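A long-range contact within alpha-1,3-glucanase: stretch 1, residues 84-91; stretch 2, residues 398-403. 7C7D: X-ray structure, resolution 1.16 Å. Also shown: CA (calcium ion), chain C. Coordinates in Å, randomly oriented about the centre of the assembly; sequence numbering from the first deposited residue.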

# COMPACT_ATOMS: atom_id res chain seq x y z
N ALA A 84 -4.61 2.30 -17.98
CA ALA A 84 -5.83 2.07 -17.22
C ALA A 84 -5.64 1.03 -16.12
O ALA A 84 -6.28 1.13 -15.06
N SER A 85 -4.75 0.05 -16.32
CA SER A 85 -4.62 -1.02 -15.34
C SER A 85 -4.14 -0.51 -14.00
O SER A 85 -4.46 -1.10 -12.96
N GLU A 86 -3.36 0.58 -13.99
CA GLU A 86 -2.84 1.13 -12.75
C GLU A 86 -3.74 2.19 -12.14
O GLU A 86 -3.41 2.73 -11.09
N ALA A 87 -4.87 2.49 -12.77
CA ALA A 87 -5.80 3.46 -12.21
C ALA A 87 -6.70 2.82 -11.16
O ALA A 87 -7.11 1.67 -11.30
N SER A 88 -6.99 3.57 -10.10
CA SER A 88 -8.04 3.18 -9.17
C SER A 88 -9.33 2.92 -9.95
O SER A 88 -9.74 3.74 -10.78
N GLY A 89 -9.97 1.78 -9.69
CA GLY A 89 -11.13 1.41 -10.46
C GLY A 89 -10.85 0.99 -11.89
O GLY A 89 -11.80 0.74 -12.64
N ARG A 90 -9.58 0.91 -12.28
CA ARG A 90 -9.16 0.56 -13.64
C ARG A 90 -9.64 1.57 -14.67
O ARG A 90 -9.68 1.25 -15.86
N GLN A 91 -10.01 2.77 -14.23
CA GLN A 91 -10.54 3.80 -15.10
C GLN A 91 -10.00 5.15 -14.67
O GLN A 91 -9.70 5.37 -13.50
N ILE A 398 -5.35 0.13 1.18
CA ILE A 398 -4.27 -0.04 0.21
C ILE A 398 -4.89 -0.03 -1.17
O ILE A 398 -5.89 -0.71 -1.42
N THR A 399 -4.28 0.72 -2.09
CA THR A 399 -4.75 0.76 -3.46
C THR A 399 -3.58 0.78 -4.43
O THR A 399 -2.59 1.50 -4.22
N GLN A 400 -3.69 -0.02 -5.47
CA GLN A 400 -2.80 0.06 -6.62
C GLN A 400 -1.31 -0.12 -6.32
O GLN A 400 -0.49 0.70 -6.76
N PRO A 401 -0.90 -1.20 -5.65
CA PRO A 401 0.52 -1.57 -5.74
C PRO A 401 0.81 -1.97 -7.18
O PRO A 401 0.02 -2.68 -7.80
N ASN A 402 1.93 -1.48 -7.73
CA ASN A 402 2.15 -1.61 -9.17
C ASN A 402 2.39 -3.05 -9.58
O ASN A 402 2.09 -3.43 -10.73
N LEU A 403 3.00 -3.83 -8.70
CA LEU A 403 3.27 -5.24 -8.91
C LEU A 403 3.26 -5.88 -7.53
O LEU A 403 3.35 -5.20 -6.51

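The contact is small, burying 262 Å² over both sides, and it is organised around one side chain. Gln400 directs its CA-to-CB bond toward the first stretch and, with chi1 and chi2 both m (-82° and -68°) and chi3 at -5°, lays its amide against the turning backbone of residues 85-88. The NE2 group spends its two hydrogens on main-chain carbonyls: NE2 of Gln400 lies 2.9 Å from O of Ser85 and 2.9 Å from O of Ala87, hydrogen bonds with N-H...O angles of 154° and 134°. The carbonyl between them is near but not bonded. O of Glu86 sits 3.3 Å from NE2 of Gln400 at a poor angle, and only 3.0 Å from CD of Gln400, so it packs against the amide carbon instead. OE1 of Gln400, an acceptor that a carbonyl cannot serve, finds its hydrogen bond elsewhere in the structure.

Both accepting carbonyls carry a second load. O of Ser85 also receives NH1 of Arg90 at 2.9 Å, while O of Ala87 takes the backbone N of Arg90 at 2.8 Å. Arg90, m at chi1 and chi2 and t at chi3, starts sideways, yet its end comes nearer, placing Gln400 NE2 over one face of the guanidinium; CD of Arg90 is 4.0 Å from that NE2. Its NE, NH1 and NH2 all have hydrogen-bond partners elsewhere in the structure.

On the flanks, water replaces direct polar contact. Glu86 (chi1 m, chi2 t) leaves its backbone sideways but brings its carboxylate closer to Asn402, whose chi1 is also m. OE2 of Glu86 and ND2 of Asn402 remain 3.7 Å apart, without a hydrogen bond; both carboxylate oxygens of Glu86, OD1 and ND2 of Asn402, and OG of Ser88 are hydrogen-bonded elsewhere in the structure. Water 1 donates to OE2 of Glu86 at 2.6 Å and to the backbone O of Asn402 at 2.8 Å, reconciling two acceptors. Similarly, Ser88 and Thr399, both t at chi1, hold their hydroxyls OG and OG1 4.2 Å apart. Water 2 fills that gap, donating to OG of Ser88 at 2.8 Å and hydrogen-bonding to OG1 of Thr399 at 2.7 Å.

The first stretch also serves the calcium ion, bound by O of Ser88 and O of Gln91, each 2.4 Å from the metal, with five further ligand atoms elsewhere in the structure. Between these ligands, Gly89 adopts a positive phi of 72°, which favours glycine. The rule to read here is economical: one buried amide matches a pair of backbone acceptors, and single waters bridge oxygen pairs that do not bond directly: a carboxylate oxygen and a backbone carbonyl in one case, two hydroxyls in the other.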

# COMPACT_ATOMS: atom_id res chain seq x y z
CB ALA A 84 -6.96 1.65 -18.15
CB SER A 85 -3.69 -2.13 -15.84
OG SER A 85 -2.32 -1.72 -15.85
CB GLU A 86 -1.43 1.71 -12.95
CG GLU A 86 -0.32 0.66 -13.05
CD GLU A 86 1.07 1.23 -12.83
OE1 GLU A 86 1.19 2.46 -12.69
OE2 GLU A 86 2.04 0.44 -12.80
CB ALA A 87 -6.67 4.05 -13.32
CB SER A 88 -8.25 4.32 -8.17
OG SER A 88 -9.11 3.94 -7.11
CB ARG A 90 -9.55 -0.87 -14.03
CG ARG A 90 -9.27 -1.89 -12.97
CD ARG A 90 -7.80 -1.92 -12.53
NE ARG A 90 -7.65 -2.95 -11.51
CZ ARG A 90 -6.62 -3.77 -11.37
NH1 ARG A 90 -5.55 -3.66 -12.15
NH2 ARG A 90 -6.67 -4.71 -10.43
CB GLN A 91 -12.07 3.84 -15.07
CG GLN A 91 -12.72 2.58 -15.57
CD GLN A 91 -14.16 2.51 -15.13
OE1 GLN A 91 -15.04 3.01 -15.82
NE2 GLN A 91 -14.40 1.91 -13.97
CB ILE A 398 -3.54 -1.37 0.46
CG1 ILE A 398 -2.78 -1.34 1.79
CG2 ILE A 398 -2.65 -1.75 -0.72
CD1 ILE A 398 -2.44 -2.70 2.34
CB THR A 399 -5.69 1.95 -3.71
OG1 THR A 399 -5.89 2.12 -5.11
CG2 THR A 399 -5.14 3.25 -3.13
CB GLN A 400 -3.08 1.33 -7.42
CG GLN A 400 -4.27 1.18 -8.37
CD GLN A 400 -4.00 0.20 -9.52
OE1 GLN A 400 -2.88 -0.31 -9.66
NE2 GLN A 400 -5.02 -0.05 -10.34
CB PRO A 401 0.63 -2.76 -4.77
CG PRO A 401 -0.74 -3.39 -4.81
CD PRO A 401 -1.72 -2.25 -5.00
CB ASN A 402 3.41 -0.87 -9.62
CG ASN A 402 3.44 0.60 -9.29
OD1 ASN A 402 4.53 1.16 -9.12
ND2 ASN A 402 2.29 1.25 -9.23
CB LEU A 403 4.60 -5.45 -9.65
CG LEU A 403 5.86 -4.85 -9.05
CD1 LEU A 403 6.56 -5.85 -8.14
CD2 LEU A 403 6.81 -4.37 -10.16
CA CA C . -10.19 6.03 -11.28
O HOH W 1 1.70 -2.15 -13.20
O HOH W 2 -8.45 1.57 -5.84